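Molinate hydrolase (Gulosibacter molinativorax, PDB 4WGX) probably hydrolyses carbon-nitrogen bonds other than peptide bonds, as a metal-dependent member of the amidohydrolase superfamily that acts on the synthetic compound molinate. Local coordinates at residues G61-N66 / T109-W114; A211-L216 / H251-E256; H271-G276 / S295-T300; P299-Q304 / L359-W364. One frame throughout, in Å; residues are numbered along the deposited sequence.

Interactions 2 and 3 each contribute one of the histidines seen to bind zinc in this protein, H251 and H271, although no metal occupies that site in this chain. The two imidazole side chains come within about 3 Å of each other, and the contact centres are 11 Å apart. Interaction 1 reaches the same region from another strand: N66 ND2 lies 2.9 Å from Q298 OE1 of interaction 3, and the side chain of N66 is about 6 Å from that of H271. Interaction 4 continues interaction 3 along the chain through P299 and T300, its centre 14 Å away, and carries a separate cobalt ion on H360.

Interaction 1 (G61-N66 / T109-W114); sequences GLVNGN and TVFDTW
V63 and F111 meet at the close-packed side of two parallel strand segments, 62-64 and 109-112, whose axes run 5.0 Å apart at only 4°. V63 CG1 is swung opposite the backbone N (chi1 -176°), which carries it to the edge of the F111 ring, 3.6 Å from CE2. N64 O comes to the same ring near its plane while accepting from F111 N at 3.0 Å, and N64 N gives to T109 O at 3.1 Å. A branched valine and a flat phenylalanine suit this spot because methyl and ring edge fill the space beside the strands. G65, with no side chain, lets the chain turn its corner next to that ring. The start of the pairing is slacker: T109 N reaches L62 O over 3.5 Å, a weak bond. On the face bearing N64 and V110 the side chains come no nearer than 4.4 Å, between N64 CB and V110 CG1. No touching residue faces solvent, so the difference is one of closeness alone. Beyond the corner at G65, T113 OG1 donates to N66 OD1 over a very short 2.5 Å, and K209 also bonds that hydroxyl. N64 OD1 accepts from N66 N in an Asx turn, and N64 ND2 goes to D369. N66 and H68 fall where amidohydrolases usually carry their HxH pair, probably with asparagine in place of the first histidine. The two strands are neighbours in the barrel sheet; strand 136-139 flanks 107-112 in parallel, while strand 416-419 runs antiparallel to 57-64, and Y399 stacks on F111.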
loop_
_atom_site.group_PDB
_atom_site.type_symbol
_atom_site.label_atom_id
_atom_site.label_comp_id
_atom_site.label_asym_id
_atom_site.label_seq_id
_atom_site.Cartn_x
_atom_site.Cartn_y
_atom_site.Cartn_z
ATOM N N GLY A 61 9.521 40.235 -24.502
ATOM C CA GLY A 61 9.779 39.417 -23.343
ATOM C C GLY A 61 8.909 38.186 -23.440
ATOM O O GLY A 61 7.748 38.275 -23.832
ATOM N N LEU A 62 9.473 37.035 -23.110
ATOM C CA LEU A 62 8.773 35.772 -23.262
ATOM C C LEU A 62 7.680 35.628 -22.215
ATOM O O LEU A 62 7.771 36.188 -21.130
ATOM C CB LEU A 62 9.774 34.622 -23.196
ATOM C CG LEU A 62 10.866 34.767 -24.259
ATOM C CD1 LEU A 62 11.836 33.610 -24.223
ATOM C CD2 LEU A 62 10.288 34.904 -25.649
ATOM N N VAL A 63 6.638 34.888 -22.576
ATOM C CA VAL A 63 5.439 34.757 -21.763
ATOM C C VAL A 63 5.075 33.279 -21.639
ATOM O O VAL A 63 4.976 32.577 -22.643
ATOM C CB VAL A 63 4.272 35.555 -22.384
ATOM C CG1 VAL A 63 3.062 35.509 -21.490
ATOM C CG2 VAL A 63 4.682 37.002 -22.627
ATOM N N ASN A 64 4.892 32.809 -20.405
ATOM C CA ASN A 64 4.506 31.423 -20.155
ATOM C C ASN A 64 3.089 31.392 -19.633
ATOM O O ASN A 64 2.811 31.912 -18.563
ATOM C CB ASN A 64 5.453 30.756 -19.159
ATOM C CG ASN A 64 5.314 29.239 -19.139
ATOM O OD1 ASN A 64 4.213 28.696 -19.186
ATOM N ND2 ASN A 64 6.441 28.554 -19.081
ATOM N N GLY A 65 2.207 30.755 -20.392
ATOM C CA GLY A 65 0.797 30.714 -20.074
ATOM C C GLY A 65 0.362 29.746 -18.989
ATOM O O GLY A 65 -0.818 29.705 -18.645
ATOM N N ASN A 66 1.297 28.976 -18.436
ATOM C CA ASN A 66 0.967 28.034 -17.368
ATOM C C ASN A 66 2.187 27.502 -16.609
ATOM O O ASN A 66 2.899 26.630 -17.095
ATOM C CB ASN A 66 0.183 26.856 -17.943
ATOM C CG ASN A 66 -0.243 25.867 -16.891
ATOM O OD1 ASN A 66 -0.404 26.216 -15.731
ATOM N ND2 ASN A 66 -0.443 24.624 -17.296
ATOM N N THR A 109 6.830 37.599 -18.091
ATOM C CA THR A 109 5.476 37.439 -17.577
ATOM C C THR A 109 5.124 35.950 -17.430
ATOM O O THR A 109 5.256 35.175 -18.366
ATOM C CB THR A 109 4.450 38.129 -18.497
ATOM O OG1 THR A 109 4.866 39.471 -18.746
ATOM C CG2 THR A 109 3.089 38.161 -17.854
ATOM N N VAL A 110 4.680 35.559 -16.243
ATOM C CA VAL A 110 4.207 34.201 -16.018
ATOM C C VAL A 110 2.770 34.217 -15.513
ATOM O O VAL A 110 2.346 35.110 -14.761
ATOM C CB VAL A 110 5.099 33.417 -15.017
ATOM C CG1 VAL A 110 6.467 33.168 -15.606
ATOM C CG2 VAL A 110 5.194 34.128 -13.700
ATOM N N PHE A 111 2.028 33.224 -15.980
ATOM C CA PHE A 111 0.658 33.000 -15.569
ATOM C C PHE A 111 0.626 31.696 -14.774
ATOM O O PHE A 111 0.923 30.626 -15.293
ATOM C CB PHE A 111 -0.269 32.969 -16.789
ATOM C CG PHE A 111 -0.382 34.295 -17.491
ATOM C CD1 PHE A 111 -1.299 35.238 -17.077
ATOM C CD2 PHE A 111 0.438 34.605 -18.551
ATOM C CE1 PHE A 111 -1.398 36.445 -17.711
ATOM C CE2 PHE A 111 0.339 35.825 -19.184
ATOM C CZ PHE A 111 -0.574 36.737 -18.765
ATOM N N ASP A 112 0.293 31.809 -13.498
ATOM C CA ASP A 112 0.328 30.690 -12.581
ATOM C C ASP A 112 -1.088 30.193 -12.380
ATOM O O ASP A 112 -1.903 30.891 -11.799
ATOM C CB ASP A 112 0.979 31.107 -11.251
ATOM C CG ASP A 112 1.061 29.961 -10.231
ATOM O OD1 ASP A 112 0.093 29.199 -10.091
ATOM O OD2 ASP A 112 2.099 29.835 -9.557
ATOM N N THR A 113 -1.372 28.977 -12.841
ATOM C CA THR A 113 -2.751 28.491 -12.878
ATOM C C THR A 113 -3.101 27.556 -11.731
ATOM O O THR A 113 -4.206 27.052 -11.669
ATOM C CB THR A 113 -3.059 27.766 -14.194
ATOM O OG1 THR A 113 -2.360 26.524 -14.249
ATOM C CG2 THR A 113 -2.657 28.620 -15.368
ATOM N N TRP A 114 -2.164 27.325 -10.825
ATOM C CA TRP A 114 -2.472 26.614 -9.588
ATOM C C TRP A 114 -1.387 26.858 -8.569
ATOM O O TRP A 114 -0.224 26.585 -8.816
ATOM C CB TRP A 114 -2.629 25.106 -9.808
ATOM C CG TRP A 114 -2.947 24.396 -8.545
ATOM C CD1 TRP A 114 -4.145 24.357 -7.917
ATOM C CD2 TRP A 114 -2.046 23.641 -7.730
ATOM N NE1 TRP A 114 -4.058 23.619 -6.768
ATOM C CE2 TRP A 114 -2.774 23.172 -6.628
ATOM C CE3 TRP A 114 -0.692 23.320 -7.826
ATOM C CZ2 TRP A 114 -2.203 22.394 -5.632
ATOM C CZ3 TRP A 114 -0.122 22.547 -6.835
ATOM C CH2 TRP A 114 -0.879 22.083 -5.759
#

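Interaction 2 (A211-L216 / H251-E256); sequences AVTDHL and HTTSLE
A211 and H251 form a single parallel bridge with CA atoms 4.8 Å apart, beyond which H251 O takes a straight bond from T213 N (3.3 Å, 169°) and a weak one from V212 N. The side chain of H251, a residue seen to bind zinc in this protein though no metal sits in this chain, then reaches back across: NE2 donates to D214 O at 2.9 Å, with the oxygen in the imidazole plane but the nitrogen standing well above the plane of the D214 carbonyl. CG lies opposite the backbone N (chi1 162°), which directs the ring to that carbonyl. The bond fixes the ring's rotation and leaves ND1 as the nitrogen that would probably meet zinc, a possible second-shell role for the D214 carbonyl. H215 CD2 approaches H251 CE1 at 3.8 Å, the two rings being oblique at 41°. T213 suits its place by being two-sided: OG1 meets T253 OG1 at 2.9 Å, while its methyl CG2 rests 3.7 Å from S254 OG. T253 OG1 also touches a water 2.6 Å away, which gives a weak bond to D214 OD2. That oxygen accepts L216 N in an Asx turn, while OD1 goes to Y226 N. S254, a serine at the N-cap, bonds G257 N. Strands 208-211 and 248-251 lie side by side in a parallel sheet between strands 143-144 and 268-270, and helix 255-263 packs on V212 and T252.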
loop_
_atom_site.group_PDB
_atom_site.type_symbol
_atom_site.label_atom_id
_atom_site.label_comp_id
_atom_site.label_asym_id
_atom_site.label_seq_id
_atom_site.Cartn_x
_atom_site.Cartn_y
_atom_site.Cartn_z
ATOM N N ALA A 211 -11.974 23.173 -12.614
ATOM C CA ALA A 211 -11.771 21.762 -12.915
ATOM C C ALA A 211 -13.019 21.198 -13.564
ATOM O O ALA A 211 -13.877 20.683 -12.876
ATOM C CB ALA A 211 -11.442 20.988 -11.654
ATOM N N VAL A 212 -13.130 21.309 -14.881
ATOM C CA VAL A 212 -14.296 20.797 -15.584
ATOM C C VAL A 212 -14.343 19.286 -15.410
ATOM O O VAL A 212 -15.384 18.712 -15.106
ATOM C CB VAL A 212 -14.277 21.159 -17.077
ATOM C CG1 VAL A 212 -15.426 20.499 -17.809
ATOM C CG2 VAL A 212 -14.339 22.659 -17.258
ATOM N N THR A 213 -13.195 18.657 -15.600
ATOM C CA THR A 213 -13.054 17.241 -15.342
ATOM C C THR A 213 -12.193 16.998 -14.113
ATOM O O THR A 213 -11.697 17.923 -13.480
ATOM C CB THR A 213 -12.453 16.510 -16.540
ATOM O OG1 THR A 213 -11.150 17.023 -16.802
ATOM C CG2 THR A 213 -13.319 16.692 -17.764
ATOM N N ASP A 214 -12.037 15.729 -13.784
ATOM C CA ASP A 214 -11.320 15.314 -12.597
ATOM C C ASP A 214 -9.825 15.503 -12.721
ATOM O O ASP A 214 -9.287 15.752 -13.788
ATOM C CB ASP A 214 -11.602 13.843 -12.316
ATOM C CG ASP A 214 -10.990 12.956 -13.353
ATOM O OD1 ASP A 214 -11.587 12.828 -14.434
ATOM O OD2 ASP A 214 -9.884 12.447 -13.104
ATOM N N HIS A 215 -9.160 15.327 -11.596
ATOM C CA HIS A 215 -7.717 15.345 -11.531
ATOM C C HIS A 215 -7.217 14.023 -10.909
ATOM O O HIS A 215 -6.325 14.014 -10.069
ATOM C CB HIS A 215 -7.278 16.567 -10.728
ATOM C CG HIS A 215 -5.826 16.870 -10.826
ATOM N ND1 HIS A 215 -4.897 16.323 -9.970
ATOM C CD2 HIS A 215 -5.143 17.688 -11.653
ATOM C CE1 HIS A 215 -3.697 16.774 -10.284
ATOM N NE2 HIS A 215 -3.823 17.607 -11.297
ATOM N N LEU A 216 -7.796 12.902 -11.337
ATOM C CA LEU A 216 -7.490 11.599 -10.736
ATOM C C LEU A 216 -6.580 10.710 -11.577
ATOM O O LEU A 216 -6.503 9.512 -11.338
ATOM C CB LEU A 216 -8.781 10.837 -10.453
ATOM C CG LEU A 216 -9.733 11.446 -9.442
ATOM C CD1 LEU A 216 -11.014 10.649 -9.375
ATOM C CD2 LEU A 216 -9.071 11.499 -8.092
ATOM N N HIS A 251 -9.694 23.239 -16.849
ATOM C CA HIS A 251 -8.925 22.006 -16.818
ATOM C C HIS A 251 -9.809 20.896 -17.377
ATOM O O HIS A 251 -10.872 20.635 -16.848
ATOM C CB HIS A 251 -8.468 21.702 -15.391
ATOM C CG HIS A 251 -8.051 20.285 -15.162
ATOM N ND1 HIS A 251 -6.756 19.847 -15.347
ATOM C CD2 HIS A 251 -8.749 19.206 -14.733
ATOM C CE1 HIS A 251 -6.678 18.566 -15.046
ATOM N NE2 HIS A 251 -7.872 18.153 -14.672
ATOM N N THR A 252 -9.366 20.264 -18.457
ATOM C CA THR A 252 -10.091 19.168 -19.080
ATOM C C THR A 252 -9.164 18.010 -19.397
ATOM O O THR A 252 -7.995 18.212 -19.679
ATOM C CB THR A 252 -10.807 19.604 -20.390
ATOM O OG1 THR A 252 -9.857 20.078 -21.346
ATOM C CG2 THR A 252 -11.820 20.674 -20.116
ATOM N N THR A 253 -9.715 16.802 -19.377
ATOM C CA THR A 253 -8.954 15.573 -19.590
ATOM C C THR A 253 -9.760 14.557 -20.390
ATOM O O THR A 253 -9.440 13.381 -20.388
ATOM C CB THR A 253 -8.529 14.920 -18.257
ATOM O OG1 THR A 253 -9.689 14.618 -17.476
ATOM C CG2 THR A 253 -7.614 15.837 -17.464
ATOM N N SER A 254 -10.817 15.016 -21.054
ATOM C CA SER A 254 -11.633 14.165 -21.918
ATOM C C SER A 254 -12.143 14.963 -23.109
ATOM O O SER A 254 -12.158 16.189 -23.081
ATOM C CB SER A 254 -12.813 13.561 -21.154
ATOM O OG SER A 254 -13.748 14.543 -20.777
ATOM N N LEU A 255 -12.556 14.262 -24.157
ATOM C CA LEU A 255 -13.152 14.903 -25.320
ATOM C C LEU A 255 -14.388 15.712 -24.943
ATOM O O LEU A 255 -14.610 16.827 -25.442
ATOM C CB LEU A 255 -13.522 13.860 -26.364
ATOM C CG LEU A 255 -12.364 13.099 -26.999
ATOM C CD1 LEU A 255 -12.894 12.003 -27.917
ATOM C CD2 LEU A 255 -11.471 14.029 -27.760
ATOM N N GLU A 256 -15.189 15.151 -24.051
ATOM C CA GLU A 256 -16.432 15.782 -23.660
ATOM C C GLU A 256 -16.185 16.970 -22.737
ATOM O O GLU A 256 -16.931 17.946 -22.770
ATOM C CB GLU A 256 -17.359 14.761 -23.000
ATOM C CG GLU A 256 -18.137 13.907 -23.996
ATOM C CD GLU A 256 -18.913 14.744 -25.008
ATOM O OE1 GLU A 256 -19.960 15.305 -24.642
ATOM O OE2 GLU A 256 -18.465 14.836 -26.165
HETATM O O HOH W 1 -9.114 12.687 -15.819
#

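Interaction 3 (H271-G276 / S295-T300); sequences HATMTG and SEVQPT
E296 faces the turn that begins at H271 with both its side chain and its backbone. A bend at chi2 (-97°) folds the carboxylate back, and OE1 takes H271 N at 2.6 Å, met nearly along the C-O axis. Its own carbonyl O accepts A272 N at 3.0 Å. Two successive N-H groups are thus gripped by one residue, and a glutamate, whose chain can fold back, suits this place. The grip holds the start of a type I turn, H271 to M274, closed by M274 N on H271 O. With an alanine here the N-H of H271 would probably lose its side-chain acceptor, leaving the start of the turn, which carries the zinc-binding imidazole, held across the contact by the A272 N bond to the E296 carbonyl. The H271 ring is set almost perpendicular to the Q298 amide, the planes 87° apart, with Q298 NE2 at the ring edge, 4.1 Å from H271 CD2; the amide's own donor goes to D342. Further along the turn, T273 lies obliquely across V297: its methyl CG2 is 3.7 Å from V297 CG1, while its hydroxyl accepts from a water that also takes Q298 N, and bonds D327. The small A272 and S295 let their CB atoms close to 3.7 Å. Strand 295-297 pairs in parallel with strand 337-339, its S295 bonded through the backbone to P336 and V338, and E296 likewise to M269 of strand 268-270. Helix 322-333 covers T273 and S295 through M330.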
loop_
_atom_site.group_PDB
_atom_site.type_symbol
_atom_site.label_atom_id
_atom_site.label_comp_id
_atom_site.label_asym_id
_atom_site.label_seq_id
_atom_site.Cartn_x
_atom_site.Cartn_y
_atom_site.Cartn_z
ATOM N N HIS A 271 -4.085 22.205 -21.166
ATOM C CA HIS A 271 -3.865 20.954 -21.895
ATOM C C HIS A 271 -5.123 20.401 -22.570
ATOM O O HIS A 271 -5.611 19.323 -22.241
ATOM C CB HIS A 271 -3.224 19.883 -20.989
ATOM C CG HIS A 271 -3.832 19.746 -19.631
ATOM N ND1 HIS A 271 -5.133 19.331 -19.427
ATOM C CD2 HIS A 271 -3.290 19.899 -18.401
ATOM C CE1 HIS A 271 -5.373 19.278 -18.131
ATOM N NE2 HIS A 271 -4.275 19.616 -17.485
ATOM N N ALA A 272 -5.591 21.162 -23.555
ATOM C CA ALA A 272 -6.754 20.849 -24.377
ATOM C C ALA A 272 -6.643 19.538 -25.158
ATOM O O ALA A 272 -7.653 18.937 -25.487
ATOM C CB ALA A 272 -6.996 22.007 -25.349
ATOM N N THR A 273 -5.421 19.128 -25.482
ATOM C CA THR A 273 -5.177 17.907 -26.254
ATOM C C THR A 273 -4.982 16.664 -25.368
ATOM O O THR A 273 -4.654 15.585 -25.850
ATOM C CB THR A 273 -3.951 18.076 -27.157
ATOM O OG1 THR A 273 -2.842 18.519 -26.377
ATOM C CG2 THR A 273 -4.238 19.083 -28.244
ATOM N N MET A 274 -5.167 16.839 -24.068
ATOM C CA MET A 274 -5.201 15.727 -23.129
ATOM C C MET A 274 -6.635 15.215 -23.062
ATOM O O MET A 274 -7.464 15.790 -22.367
ATOM C CB MET A 274 -4.717 16.181 -21.747
ATOM C CG MET A 274 -3.644 15.340 -21.113
ATOM S SD MET A 274 -4.220 14.781 -19.511
ATOM C CE MET A 274 -5.346 13.501 -20.076
ATOM N N THR A 275 -6.931 14.140 -23.785
ATOM C CA THR A 275 -8.319 13.727 -23.987
ATOM C C THR A 275 -8.560 12.232 -23.795
ATOM O O THR A 275 -9.224 11.600 -24.599
ATOM C CB THR A 275 -8.783 14.123 -25.388
ATOM O OG1 THR A 275 -7.900 13.553 -26.354
ATOM C CG2 THR A 275 -8.766 15.634 -25.543
ATOM N N GLY A 276 -8.027 11.681 -22.713
ATOM C CA GLY A 276 -8.271 10.297 -22.349
ATOM C C GLY A 276 -7.788 9.283 -23.361
ATOM O O GLY A 276 -8.303 8.181 -23.441
ATOM N N SER A 295 -6.270 27.391 -27.146
ATOM C CA SER A 295 -5.935 26.116 -26.517
ATOM C C SER A 295 -4.487 26.130 -26.084
ATOM O O SER A 295 -3.602 26.411 -26.879
ATOM C CB SER A 295 -6.163 24.939 -27.471
ATOM O OG SER A 295 -7.507 24.843 -27.877
ATOM N N GLU A 296 -4.252 25.845 -24.816
ATOM C CA GLU A 296 -2.910 25.565 -24.351
ATOM C C GLU A 296 -2.704 24.063 -24.519
ATOM O O GLU A 296 -3.615 23.276 -24.294
ATOM C CB GLU A 296 -2.719 26.028 -22.905
ATOM C CG GLU A 296 -1.317 25.828 -22.358
ATOM C CD GLU A 296 -1.167 24.542 -21.544
ATOM O OE1 GLU A 296 -1.965 23.599 -21.720
ATOM O OE2 GLU A 296 -0.252 24.481 -20.713
ATOM N N VAL A 297 -1.523 23.679 -24.970
ATOM C CA VAL A 297 -1.186 22.274 -25.100
ATOM C C VAL A 297 0.177 22.065 -24.478
ATOM O O VAL A 297 0.972 22.989 -24.425
ATOM C CB VAL A 297 -1.187 21.818 -26.561
ATOM C CG1 VAL A 297 -2.516 22.137 -27.215
ATOM C CG2 VAL A 297 -0.063 22.478 -27.324
ATOM N N GLN A 298 0.434 20.854 -23.998
ATOM C CA GLN A 298 1.667 20.543 -23.293
ATOM C C GLN A 298 2.305 19.308 -23.901
ATOM O O GLN A 298 2.020 18.200 -23.486
ATOM C CB GLN A 298 1.384 20.341 -21.802
ATOM C CG GLN A 298 0.867 21.614 -21.152
ATOM C CD GLN A 298 0.498 21.488 -19.690
ATOM O OE1 GLN A 298 -0.013 22.430 -19.101
ATOM N NE2 GLN A 298 0.751 20.340 -19.099
ATOM N N PRO A 299 3.160 19.501 -24.913
ATOM C CA PRO A 299 3.760 18.402 -25.667
ATOM C C PRO A 299 5.068 17.904 -25.087
ATOM O O PRO A 299 5.642 18.550 -24.223
ATOM C CB PRO A 299 4.008 19.038 -27.027
ATOM C CG PRO A 299 4.412 20.418 -26.667
ATOM C CD PRO A 299 3.511 20.801 -25.514
ATOM N N THR A 300 5.541 16.778 -25.594
ATOM C CA THR A 300 6.878 16.290 -25.295
ATOM C C THR A 300 7.689 16.282 -26.567
ATOM O O THR A 300 7.140 16.131 -27.643
ATOM C CB THR A 300 6.857 14.876 -24.707
ATOM O OG1 THR A 300 5.952 14.065 -25.455
ATOM C CG2 THR A 300 6.426 14.913 -23.264
HETATM O O HOH W 2 -1.875 18.990 -23.850
#

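Interaction 4 (P299-Q304 / L359-W364); sequences PTTIAQ and LHERPW. With CO (cobalt (II) ion), chain G.
H360 O receives a weak bond from Q304 NE2 at 3.1 Å, an amide that also reaches E358 O weakly. With CG of H360 opposite the backbone N (chi1 -168°), its NE2 reaches a cobalt ion at 2.3 Å that also binds four waters; E361 CG lies over one face of the ring. E361 comes next, in the third position of a type II turn from L359 to R362, with positive phi (59°). Its extended side chain meets the start of helix 302-310: T301 OG1 donates to E361 OE1 at 2.6 Å, on the anti lone pair. T301 is the N-cap, its OG1 also accepting Q304 N at 3.1 Å, so a threonine serves as donor and acceptor at once. Replacing it by an alanine is likely to leave the first turn of the helix without this side-chain cap and E361 OE1 without that donor. A water joins A303 N to the same oxygen, another joins T301 N to E361 O, and Q375 bonds OE2; the acid at the helix N-terminus is probably stabilised by the helix dipole. The side chain of R362 leaves CA away from the first segment and bonds T365 through NH1. P363 CD packs 3.9 Å from Q304 CG, and the Q304 chain, bent at chi2 (66°), crosses the proline at about a right angle. P363 CG lies 3.7 Å above the centre of the W364 indole, over one face.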
loop_
_atom_site.group_PDB
_atom_site.type_symbol
_atom_site.label_atom_id
_atom_site.label_comp_id
_atom_site.label_asym_id
_atom_site.label_seq_id
_atom_site.Cartn_x
_atom_site.Cartn_y
_atom_site.Cartn_z
ATOM N N PRO A 299 3.160 19.501 -24.913
ATOM C CA PRO A 299 3.760 18.402 -25.667
ATOM C C PRO A 299 5.068 17.904 -25.087
ATOM O O PRO A 299 5.642 18.550 -24.223
ATOM C CB PRO A 299 4.008 19.038 -27.027
ATOM C CG PRO A 299 4.412 20.418 -26.667
ATOM C CD PRO A 299 3.511 20.801 -25.514
ATOM N N THR A 300 5.541 16.778 -25.594
ATOM C CA THR A 300 6.878 16.290 -25.295
ATOM C C THR A 300 7.689 16.282 -26.567
ATOM O O THR A 300 7.140 16.131 -27.643
ATOM C CB THR A 300 6.857 14.876 -24.707
ATOM O OG1 THR A 300 5.952 14.065 -25.455
ATOM C CG2 THR A 300 6.426 14.913 -23.264
ATOM N N THR A 301 8.995 16.463 -26.444
ATOM C CA THR A 301 9.878 16.273 -27.575
ATOM C C THR A 301 9.932 14.806 -27.963
ATOM O O THR A 301 9.565 13.916 -27.189
ATOM C CB THR A 301 11.303 16.750 -27.288
ATOM O OG1 THR A 301 11.837 16.013 -26.187
ATOM C CG2 THR A 301 11.325 18.220 -26.973
ATOM N N ILE A 302 10.392 14.572 -29.181
ATOM C CA ILE A 302 10.637 13.229 -29.685
ATOM C C ILE A 302 11.503 12.426 -28.703
ATOM O O ILE A 302 11.173 11.288 -28.339
ATOM C CB ILE A 302 11.305 13.320 -31.081
ATOM C CG1 ILE A 302 10.291 13.842 -32.106
ATOM C CG2 ILE A 302 11.869 11.984 -31.526
ATOM C CD1 ILE A 302 10.906 14.312 -33.406
ATOM N N ALA A 303 12.590 13.050 -28.256
ATOM C CA ALA A 303 13.548 12.431 -27.344
ATOM C C ALA A 303 12.981 12.134 -25.951
ATOM O O ALA A 303 13.129 11.032 -25.438
ATOM C CB ALA A 303 14.759 13.307 -27.213
ATOM N N GLN A 304 12.348 13.117 -25.331
ATOM C CA GLN A 304 11.761 12.912 -24.011
ATOM C C GLN A 304 10.702 11.830 -24.070
ATOM O O GLN A 304 10.674 10.951 -23.212
ATOM C CB GLN A 304 11.169 14.216 -23.472
ATOM C CG GLN A 304 10.305 14.094 -22.207
ATOM C CD GLN A 304 11.066 13.654 -20.969
ATOM O OE1 GLN A 304 10.487 13.069 -20.064
ATOM N NE2 GLN A 304 12.352 13.956 -20.912
ATOM N N LEU A 359 15.994 13.889 -17.479
ATOM C CA LEU A 359 16.307 15.314 -17.411
ATOM C C LEU A 359 16.425 15.982 -18.775
ATOM O O LEU A 359 16.148 17.165 -18.900
ATOM C CB LEU A 359 17.602 15.530 -16.634
ATOM C CG LEU A 359 17.492 15.272 -15.138
ATOM C CD1 LEU A 359 18.854 15.003 -14.510
ATOM C CD2 LEU A 359 16.835 16.448 -14.475
ATOM N N HIS A 360 16.856 15.239 -19.785
ATOM C CA HIS A 360 17.032 15.806 -21.113
ATOM C C HIS A 360 15.700 16.167 -21.769
ATOM O O HIS A 360 14.883 15.300 -22.042
ATOM C CB HIS A 360 17.783 14.845 -22.021
ATOM C CG HIS A 360 18.243 15.469 -23.301
ATOM N ND1 HIS A 360 18.146 14.838 -24.515
ATOM C CD2 HIS A 360 18.804 16.678 -23.542
ATOM C CE1 HIS A 360 18.628 15.630 -25.459
ATOM N NE2 HIS A 360 19.035 16.748 -24.898
ATOM N N GLU A 361 15.511 17.452 -22.040
ATOM C CA GLU A 361 14.292 17.947 -22.659
ATOM C C GLU A 361 13.094 17.584 -21.787
ATOM O O GLU A 361 12.024 17.251 -22.274
ATOM C CB GLU A 361 14.171 17.404 -24.084
ATOM C CG GLU A 361 15.170 18.049 -25.014
ATOM C CD GLU A 361 15.260 17.382 -26.372
ATOM O OE1 GLU A 361 14.354 16.600 -26.722
ATOM O OE2 GLU A 361 16.241 17.636 -27.093
ATOM N N ARG A 362 13.316 17.650 -20.477
ATOM C CA ARG A 362 12.257 17.520 -19.486
ATOM C C ARG A 362 11.293 18.703 -19.607
ATOM O O ARG A 362 11.724 19.850 -19.590
ATOM C CB ARG A 362 12.860 17.448 -18.079
ATOM C CG ARG A 362 11.859 17.360 -16.939
ATOM C CD ARG A 362 12.535 16.994 -15.615
ATOM N NE ARG A 362 11.588 16.974 -14.503
ATOM C CZ ARG A 362 11.266 18.030 -13.767
ATOM N NH1 ARG A 362 11.813 19.211 -14.007
ATOM N NH2 ARG A 362 10.385 17.910 -12.788
ATOM N N PRO A 363 9.985 18.429 -19.735
ATOM C CA PRO A 363 9.040 19.518 -20.004
ATOM C C PRO A 363 8.708 20.416 -18.816
ATOM O O PRO A 363 8.192 21.504 -19.041
ATOM C CB PRO A 363 7.774 18.790 -20.473
ATOM C CG PRO A 363 7.960 17.374 -20.208
ATOM C CD PRO A 363 9.401 17.100 -19.970
ATOM N N TRP A 364 9.011 19.984 -17.599
ATOM C CA TRP A 364 8.550 20.668 -16.395
ATOM C C TRP A 364 9.677 21.388 -15.664
ATOM O O TRP A 364 9.515 21.812 -14.527
ATOM C CB TRP A 364 7.885 19.664 -15.456
ATOM C CG TRP A 364 6.817 18.880 -16.119
ATOM C CD1 TRP A 364 5.602 19.334 -16.515
ATOM C CD2 TRP A 364 6.860 17.498 -16.469
ATOM N NE1 TRP A 364 4.884 18.328 -17.095
ATOM C CE2 TRP A 364 5.635 17.188 -17.082
ATOM C CE3 TRP A 364 7.813 16.493 -16.326
ATOM C CZ2 TRP A 364 5.336 15.916 -17.540
ATOM C CZ3 TRP A 364 7.521 15.234 -16.791
ATOM C CH2 TRP A 364 6.293 14.954 -17.390
HETATM CO CO CO G . 19.616 18.847 -25.552
HETATM O O HOH W 3 9.698 17.257 -23.801
HETATM O O HOH W 4 13.869 15.647 -29.377
HETATM O O HOH W 5 21.221 19.755 -26.027
HETATM O O HOH W 6 18.491 20.716 -26.864
HETATM O O HOH W 7 20.274 17.486 -27.557
HETATM O O HOH W 8 19.223 20.535 -24.422
#